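Local coordinates for protein adhesin LabA (Helicobacter pylori, PDB 6GMM) that acts as a LacdiNAc-specific lectin adhesin that probably helps the bacterium attach to the gastric mucosa, at residues A[152-166]-A[180-192]. Numbering follows the deposited sequence.
Sequences IPALSDTNTELKFTI and EEIVTKNNAQVLL
I182 fills the hollow beside the ring of F164 on the inner face of a two-stranded antiparallel hairpin, 161-165 against 181-185. Its CD1 meets F164 CE2 at 3.6 Å, while its CB lies over one ring face near the rim. F164 CG sits between the backbone N and the carbonyl carbon (chi1 67°), which lays the ring alongside its neighbour; I166 adds a second wall to the same methyl, its CB 3.8 Å from I182 CD1. Branched and aromatic residues suit this face, where L162 and F164 touch helix 128-145. On the other face the K163 stem covers a V183 methyl, and K163 NZ lies 4.4 Å from E181 OE2, too far for a salt bridge. L162 and T184 bond both ways through their backbones (L162 N to T184 O 2.7 Å), as do F164 and I182, and N186 N gives to T160 O.

Next to K185, N186 is the centre of an inverse gamma turn. Its amide lies against I152 and the P153 ring, with P153 CD 3.5 Å from N186 OD1. N186 ND2 bonds to A144 O, whereas the buried OD1 has no partner. N187 works both ways: its ND2 donates to T158 O at 3.0 Å, in the carbonyl plane and on a lone pair, and its OD1 accepts from V190 N as the N-cap of helix 188-205. Beyond it I152 and L191 meet tip to tip, CD1 to CD1 at 3.8 Å, and L155 CD2 rests on A188 CB, a small residue that leaves room for the leucine.

Paired backbone bonds thus fix the hairpin's register, while asparagine amides and apolar tips tie its base to the helical bundle; K163 and E181 lie on the exposed face, and E180 pairs with K136.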
ATOM      1  N   ILE A 152      12.320 -12.366  -5.922  1.00 27.33           N
ATOM      2  CA  ILE A 152      10.868 -12.163  -6.069  1.00 25.52           C
ATOM      3  C   ILE A 152      10.562 -11.386  -7.363  1.00 29.00           C
ATOM      4  O   ILE A 152      11.022 -10.253  -7.511  1.00 29.30           O
ATOM      5  CB  ILE A 152      10.172 -11.529  -4.826  1.00 26.39           C
ATOM      6  CG1 ILE A 152      10.514 -12.298  -3.529  1.00 25.22           C
ATOM      7  CG2 ILE A 152       8.638 -11.426  -5.035  1.00 25.64           C
ATOM      8  CD1 ILE A 152      10.187 -11.517  -2.316  1.00 25.96           C
ATOM      9  N   PRO A 153       9.780 -11.972  -8.300  1.00 25.22           N
ATOM     10  CA  PRO A 153       9.471 -11.253  -9.544  1.00 24.64           C
ATOM     11  C   PRO A 153       8.588 -10.034  -9.330  1.00 27.70           C
ATOM     12  O   PRO A 153       7.824  -9.979  -8.355  1.00 23.10           O
ATOM     13  CB  PRO A 153       8.707 -12.288 -10.385  1.00 26.89           C
ATOM     14  CG  PRO A 153       8.935 -13.629  -9.711  1.00 31.10           C
ATOM     15  CD  PRO A 153       9.138 -13.303  -8.274  1.00 26.49           C
ATOM     16  N   ALA A 154       8.651  -9.088 -10.311  1.00 26.10           N
ATOM     17  CA  ALA A 154       7.836  -7.876 -10.414  1.00 25.08           C
ATOM     18  C   ALA A 154       6.357  -8.279 -10.424  1.00 31.85           C
ATOM     19  O   ALA A 154       6.017  -9.355 -10.940  1.00 32.57           O
ATOM     20  CB  ALA A 154       8.177  -7.148 -11.683  1.00 26.22           C
ATOM     21  N   LEU A 155       5.483  -7.421  -9.869  1.00 26.63           N
ATOM     22  CA  LEU A 155       4.067  -7.721  -9.658  1.00 26.34           C
ATOM     23  C   LEU A 155       3.298  -8.204 -10.909  1.00 30.65           C
ATOM     24  O   LEU A 155       2.355  -8.988 -10.762  1.00 30.15           O
ATOM     25  CB  LEU A 155       3.355  -6.527  -8.994  1.00 25.78           C
ATOM     26  CG  LEU A 155       3.908  -6.069  -7.626  1.00 29.69           C
ATOM     27  CD1 LEU A 155       2.940  -5.167  -6.947  1.00 28.73           C
ATOM     28  CD2 LEU A 155       4.182  -7.246  -6.684  1.00 32.72           C
ATOM     29  N   SER A 156       3.726  -7.794 -12.122  1.00 25.25           N
ATOM     30  CA  SER A 156       3.097  -8.218 -13.384  1.00 24.67           C
ATOM     31  C   SER A 156       3.323  -9.717 -13.631  1.00 30.48           C
ATOM     32  O   SER A 156       2.531 -10.350 -14.329  1.00 31.17           O
ATOM     33  CB  SER A 156       3.664  -7.425 -14.560  1.00 26.15           C
ATOM     34  OG  SER A 156       5.065  -7.597 -14.725  1.00 28.48           O
ATOM     35  N   ASP A 157       4.420 -10.267 -13.070  1.00 28.38           N
ATOM     36  CA  ASP A 157       4.822 -11.671 -13.198  1.00 29.65           C
ATOM     37  C   ASP A 157       4.302 -12.503 -12.003  1.00 32.79           C
ATOM     38  O   ASP A 157       4.836 -12.397 -10.890  1.00 30.37           O
ATOM     39  CB  ASP A 157       6.352 -11.750 -13.320  1.00 32.53           C
ATOM     40  CG  ASP A 157       6.909 -13.120 -13.658  1.00 47.82           C
ATOM     41  OD1 ASP A 157       6.184 -14.129 -13.455  1.00 46.47           O
ATOM     42  OD2 ASP A 157       8.077 -13.188 -14.108  1.00 58.30           O
ATOM     43  N   THR A 158       3.260 -13.326 -12.243  1.00 30.36           N
ATOM     44  CA  THR A 158       2.606 -14.099 -11.181  1.00 30.48           C
ATOM     45  C   THR A 158       2.711 -15.628 -11.301  1.00 35.95           C
ATOM     46  O   THR A 158       2.352 -16.328 -10.355  1.00 33.85           O
ATOM     47  CB  THR A 158       1.124 -13.704 -11.052  1.00 38.44           C
ATOM     48  OG1 THR A 158       0.460 -13.946 -12.291  1.00 45.57           O
ATOM     49  CG2 THR A 158       0.921 -12.279 -10.564  1.00 32.75           C
ATOM     50  N   ASN A 159       3.163 -16.138 -12.455  1.00 35.24           N
ATOM     51  CA  ASN A 159       3.251 -17.580 -12.673  1.00 36.19           C
ATOM     52  C   ASN A 159       4.675 -18.174 -12.578  1.00 39.44           C
ATOM     53  O   ASN A 159       4.918 -19.262 -13.116  1.00 39.48           O
ATOM     54  CB  ASN A 159       2.575 -17.948 -13.986  1.00 38.24           C
ATOM     55  CG  ASN A 159       1.280 -18.683 -13.740  1.00 71.77           C
ATOM     56  OD1 ASN A 159       1.191 -19.908 -13.911  1.00 71.62           O
ATOM     57  ND2 ASN A 159       0.271 -17.967 -13.241  1.00 61.96           N
ATOM     58  N   THR A 160       5.601 -17.501 -11.859  1.00 35.18           N
ATOM     59  CA  THR A 160       6.947 -18.058 -11.664  1.00 35.68           C
ATOM     60  C   THR A 160       6.860 -19.136 -10.568  1.00 37.63           C
ATOM     61  O   THR A 160       6.387 -18.841  -9.473  1.00 35.41           O
ATOM     62  CB  THR A 160       7.989 -16.956 -11.384  1.00 41.13           C
ATOM     63  OG1 THR A 160       8.014 -16.066 -12.501  1.00 40.58           O
ATOM     64  CG2 THR A 160       9.402 -17.526 -11.162  1.00 35.71           C
ATOM     65  N   GLU A 161       7.274 -20.384 -10.883  1.00 34.91           N
ATOM     66  CA  GLU A 161       7.224 -21.528  -9.962  1.00 34.50           C
ATOM     67  C   GLU A 161       8.331 -21.497  -8.908  1.00 39.78           C
ATOM     68  O   GLU A 161       9.496 -21.208  -9.219  1.00 39.76           O
ATOM     69  CB  GLU A 161       7.270 -22.859 -10.747  1.00 37.02           C
ATOM     70  CG  GLU A 161       7.121 -24.120  -9.900  1.00 44.10           C
ATOM     71  CD  GLU A 161       7.550 -25.418 -10.565  1.00 60.88           C
ATOM     72  OE1 GLU A 161       6.718 -26.353 -10.618  1.00 65.79           O
ATOM     73  OE2 GLU A 161       8.720 -25.514 -11.011  1.00 36.30           O
ATOM     74  N   LEU A 162       7.951 -21.826  -7.663  1.00 36.10           N
ATOM     75  CA  LEU A 162       8.848 -21.982  -6.528  1.00 35.59           C
ATOM     76  C   LEU A 162       8.780 -23.462  -6.113  1.00 38.92           C
ATOM     77  O   LEU A 162       7.703 -23.961  -5.758  1.00 37.01           O
ATOM     78  CB  LEU A 162       8.471 -21.052  -5.359  1.00 34.29           C
ATOM     79  CG  LEU A 162       9.493 -20.979  -4.213  1.00 38.42           C
ATOM     80  CD1 LEU A 162      10.772 -20.244  -4.633  1.00 38.92           C
ATOM     81  CD2 LEU A 162       8.896 -20.309  -3.007  1.00 38.95           C
ATOM     82  N   LYS A 163       9.914 -24.174  -6.234  1.00 36.52           N
ATOM     83  CA  LYS A 163       9.976 -25.608  -5.934  1.00 37.00           C
ATOM     84  C   LYS A 163      11.228 -26.012  -5.138  1.00 40.53           C
ATOM     85  O   LYS A 163      12.354 -25.866  -5.624  1.00 41.28           O
ATOM     86  CB  LYS A 163       9.845 -26.428  -7.232  1.00 40.69           C
ATOM     87  CG  LYS A 163       9.399 -27.868  -7.017  1.00 52.87           C
ATOM     88  CD  LYS A 163       9.281 -28.636  -8.333  1.00 65.50           C
ATOM     89  CE  LYS A 163      10.593 -29.191  -8.845  1.00 75.34           C
ATOM     90  NZ  LYS A 163      10.423 -29.890 -10.148  1.00 89.47           N
ATOM     91  N   PHE A 164      11.016 -26.544  -3.926  1.00 34.96           N
ATOM     92  CA  PHE A 164      12.080 -26.990  -3.019  1.00 34.58           C
ATOM     93  C   PHE A 164      11.543 -27.994  -2.003  1.00 40.59           C
ATOM     94  O   PHE A 164      10.349 -28.002  -1.702  1.00 39.72           O
ATOM     95  CB  PHE A 164      12.753 -25.800  -2.292  1.00 34.63           C
ATOM     96  CG  PHE A 164      11.848 -25.076  -1.318  1.00 34.39           C
ATOM     97  CD1 PHE A 164      10.927 -24.138  -1.763  1.00 35.97           C
ATOM     98  CD2 PHE A 164      11.916 -25.337   0.046  1.00 35.32           C
ATOM     99  CE1 PHE A 164      10.070 -23.499  -0.866  1.00 36.26           C
ATOM    100  CE2 PHE A 164      11.064 -24.685   0.945  1.00 36.57           C
ATOM    101  CZ  PHE A 164      10.156 -23.764   0.485  1.00 34.25           C
ATOM    102  N   THR A 165      12.451 -28.788  -1.432  1.00 39.99           N
ATOM    103  CA  THR A 165      12.173 -29.785  -0.394  1.00 40.00           C
ATOM    104  C   THR A 165      12.538 -29.207   0.969  1.00 44.89           C
ATOM    105  O   THR A 165      13.627 -28.646   1.145  1.00 44.35           O
ATOM    106  CB  THR A 165      12.937 -31.077  -0.699  1.00 43.47           C
ATOM    107  OG1 THR A 165      12.489 -31.586  -1.951  1.00 42.32           O
ATOM    108  CG2 THR A 165      12.749 -32.149   0.367  1.00 43.23           C
ATOM    109  N   ILE A 166      11.603 -29.315   1.916  1.00 42.94           N
ATOM    110  CA  ILE A 166      11.782 -28.916   3.309  1.00 43.39           C
ATOM    111  C   ILE A 166      12.399 -30.137   4.038  1.00 48.53           C
ATOM    112  O   ILE A 166      12.060 -31.268   3.672  1.00 49.78           O
ATOM    113  CB  ILE A 166      10.404 -28.491   3.888  1.00 46.79           C
ATOM    114  CG1 ILE A 166      10.548 -27.383   4.920  1.00 47.29           C
ATOM    115  CG2 ILE A 166       9.575 -29.668   4.430  1.00 48.19           C
ATOM    116  CD1 ILE A 166       9.365 -26.492   4.986  1.00 54.95           C
ATOM    117  N   GLU A 180       9.086 -32.746   3.163  1.00 44.84           N
ATOM    118  CA  GLU A 180       8.124 -32.632   2.068  1.00 45.78           C
ATOM    119  C   GLU A 180       8.590 -31.688   0.955  1.00 47.74           C
ATOM    120  O   GLU A 180       9.343 -30.742   1.211  1.00 45.32           O
ATOM    121  CB  GLU A 180       6.697 -32.259   2.562  1.00 47.14           C
ATOM    122  CG  GLU A 180       6.501 -30.830   3.047  1.00 57.19           C
ATOM    123  CD  GLU A 180       5.058 -30.369   3.172  1.00 89.64           C
ATOM    124  OE1 GLU A 180       4.340 -30.363   2.144  1.00 93.88           O
ATOM    125  OE2 GLU A 180       4.661 -29.964   4.290  1.00 84.57           O
ATOM    126  N   GLU A 181       8.124 -31.949  -0.275  1.00 44.31           N
ATOM    127  CA  GLU A 181       8.465 -31.134  -1.426  1.00 44.29           C
ATOM    128  C   GLU A 181       7.345 -30.107  -1.687  1.00 43.59           C
ATOM    129  O   GLU A 181       6.180 -30.472  -1.921  1.00 42.92           O
ATOM    130  CB  GLU A 181       8.768 -32.013  -2.660  1.00 47.97           C
ATOM    131  CG  GLU A 181       9.198 -31.212  -3.887  1.00 64.54           C
ATOM    132  CD  GLU A 181       8.680 -31.687  -5.234  1.00 91.81           C
ATOM    133  OE1 GLU A 181       7.482 -32.045  -5.335  1.00 74.63           O
ATOM    134  OE2 GLU A 181       9.467 -31.641  -6.208  1.00 93.22           O
ATOM    135  N   ILE A 182       7.713 -28.818  -1.621  1.00 35.90           N
ATOM    136  CA  ILE A 182       6.792 -27.709  -1.845  1.00 33.18           C
ATOM    137  C   ILE A 182       6.798 -27.305  -3.307  1.00 34.85           C
ATOM    138  O   ILE A 182       7.863 -27.104  -3.900  1.00 32.81           O
ATOM    139  CB  ILE A 182       7.112 -26.523  -0.902  1.00 34.69           C
ATOM    140  CG1 ILE A 182       6.931 -26.924   0.576  1.00 34.75           C
ATOM    141  CG2 ILE A 182       6.301 -25.277  -1.231  1.00 32.24           C
ATOM    142  CD1 ILE A 182       8.150 -26.826   1.327  1.00 39.13           C
ATOM    143  N   VAL A 183       5.596 -27.237  -3.895  1.00 31.77           N
ATOM    144  CA  VAL A 183       5.376 -26.773  -5.268  1.00 31.86           C
ATOM    145  C   VAL A 183       4.350 -25.666  -5.170  1.00 35.37           C
ATOM    146  O   VAL A 183       3.193 -25.930  -4.839  1.00 36.07           O
ATOM    147  CB  VAL A 183       4.967 -27.874  -6.276  1.00 36.75           C
ATOM    148  CG1 VAL A 183       5.015 -27.329  -7.693  1.00 37.54           C
ATOM    149  CG2 VAL A 183       5.862 -29.107  -6.151  1.00 36.96           C
ATOM    150  N   THR A 184       4.801 -24.412  -5.356  1.00 30.61           N
ATOM    151  CA  THR A 184       3.963 -23.205  -5.295  1.00 29.01           C
ATOM    152  C   THR A 184       4.489 -22.125  -6.260  1.00 31.73           C
ATOM    153  O   THR A 184       5.339 -22.434  -7.105  1.00 31.86           O
ATOM    154  CB  THR A 184       3.797 -22.717  -3.827  1.00 35.82           C
ATOM    155  OG1 THR A 184       2.791 -21.698  -3.805  1.00 32.56           O
ATOM    156  CG2 THR A 184       5.101 -22.192  -3.213  1.00 31.70           C
ATOM    157  N   LYS A 185       3.944 -20.881  -6.181  1.00 27.31           N
ATOM    158  CA  LYS A 185       4.374 -19.772  -7.039  1.00 26.33           C
ATOM    159  C   LYS A 185       5.192 -18.754  -6.234  1.00 29.26           C
ATOM    160  O   LYS A 185       4.903 -18.502  -5.050  1.00 27.33           O
ATOM    161  CB  LYS A 185       3.179 -19.068  -7.742  1.00 28.80           C
ATOM    162  CG  LYS A 185       2.257 -19.939  -8.612  1.00 41.54           C
ATOM    163  CD  LYS A 185       2.905 -20.416  -9.906  1.00 53.51           C
ATOM    164  CE  LYS A 185       1.986 -21.310 -10.700  1.00 68.68           C
ATOM    165  NZ  LYS A 185       2.730 -22.066 -11.747  1.00 81.58           N
ATOM    166  N   ASN A 186       6.226 -18.187  -6.876  1.00 26.53           N
ATOM    167  CA  ASN A 186       7.041 -17.123  -6.310  1.00 25.61           C
ATOM    168  C   ASN A 186       6.319 -15.884  -6.788  1.00 30.47           C
ATOM    169  O   ASN A 186       6.633 -15.326  -7.854  1.00 31.25           O
ATOM    170  CB  ASN A 186       8.490 -17.122  -6.830  1.00 26.05           C
ATOM    171  CG  ASN A 186       9.373 -16.134  -6.086  1.00 43.43           C
ATOM    172  OD1 ASN A 186       8.885 -15.278  -5.339  1.00 36.12           O
ATOM    173  ND2 ASN A 186      10.701 -16.243  -6.236  1.00 31.78           N
ATOM    174  N   ASN A 187       5.263 -15.518  -6.056  1.00 24.82           N
ATOM    175  CA  ASN A 187       4.452 -14.359  -6.399  1.00 23.31           C
ATOM    176  C   ASN A 187       4.000 -13.730  -5.113  1.00 27.70           C
ATOM    177  O   ASN A 187       3.967 -14.418  -4.088  1.00 27.83           O
ATOM    178  CB  ASN A 187       3.318 -14.724  -7.361  1.00 19.78           C
ATOM    179  CG  ASN A 187       2.059 -15.325  -6.772  1.00 36.70           C
ATOM    180  OD1 ASN A 187       1.627 -15.021  -5.654  1.00 35.50           O
ATOM    181  ND2 ASN A 187       1.361 -16.097  -7.582  1.00 26.14           N
ATOM    182  N   ALA A 188       3.706 -12.431  -5.145  1.00 23.46           N
ATOM    183  CA  ALA A 188       3.338 -11.635  -3.977  1.00 22.97           C
ATOM    184  C   ALA A 188       2.084 -12.095  -3.246  1.00 29.48           C
ATOM    185  O   ALA A 188       2.002 -11.881  -2.041  1.00 29.56           O
ATOM    186  CB  ALA A 188       3.215 -10.181  -4.366  1.00 23.56           C
ATOM    187  N   GLN A 189       1.114 -12.720  -3.939  1.00 27.35           N
ATOM    188  CA  GLN A 189      -0.116 -13.195  -3.293  1.00 27.72           C
ATOM    189  C   GLN A 189       0.213 -14.325  -2.320  1.00 31.55           C
ATOM    190  O   GLN A 189      -0.205 -14.295  -1.153  1.00 32.12           O
ATOM    191  CB  GLN A 189      -1.112 -13.692  -4.344  1.00 30.20           C
ATOM    192  CG  GLN A 189      -2.548 -13.332  -4.050  1.00 48.98           C
ATOM    193  CD  GLN A 189      -3.468 -13.823  -5.138  1.00 73.54           C
ATOM    194  OE1 GLN A 189      -3.156 -13.786  -6.335  1.00 71.59           O
ATOM    195  NE2 GLN A 189      -4.635 -14.282  -4.740  1.00 69.15           N
ATOM    196  N   VAL A 190       0.981 -15.314  -2.809  1.00 26.01           N
ATOM    197  CA  VAL A 190       1.446 -16.491  -2.046  1.00 24.01           C
ATOM    198  C   VAL A 190       2.305 -16.034  -0.860  1.00 24.65           C
ATOM    199  O   VAL A 190       2.037 -16.430   0.273  1.00 24.06           O
ATOM    200  CB  VAL A 190       2.213 -17.464  -2.983  1.00 27.73           C
ATOM    201  CG1 VAL A 190       2.906 -18.583  -2.212  1.00 26.99           C
ATOM    202  CG2 VAL A 190       1.278 -18.041  -4.041  1.00 28.71           C
ATOM    203  N   LEU A 191       3.327 -15.202  -1.123  1.00 19.45           N
ATOM    204  CA  LEU A 191       4.256 -14.703  -0.103  1.00 18.74           C
ATOM    205  C   LEU A 191       3.578 -13.919   1.000  1.00 19.88           C
ATOM    206  O   LEU A 191       3.868 -14.163   2.170  1.00 19.84           O
ATOM    207  CB  LEU A 191       5.401 -13.911  -0.735  1.00 19.14           C
ATOM    208  CG  LEU A 191       6.219 -14.729  -1.735  1.00 23.63           C
ATOM    209  CD1 LEU A 191       7.251 -13.892  -2.411  1.00 24.16           C
ATOM    210  CD2 LEU A 191       6.809 -15.978  -1.082  1.00 27.36           C
ATOM    211  N   LEU A 192       2.633 -13.040   0.659  1.00 16.93           N
ATOM    212  CA  LEU A 192       1.888 -12.293   1.673  1.00 16.72           C
ATOM    213  C   LEU A 192       1.025 -13.207   2.541  1.00 22.20           C
ATOM    214  O   LEU A 192       0.829 -12.912   3.724  1.00 23.06           O
ATOM    215  CB  LEU A 192       1.053 -11.168   1.044  1.00 16.65           C
ATOM    216  CG  LEU A 192       1.877  -9.962   0.604  1.00 20.18           C
ATOM    217  CD1 LEU A 192       1.085  -9.103  -0.291  1.00 21.49           C
ATOM    218  CD2 LEU A 192       2.410  -9.146   1.817  1.00 20.45           C
TER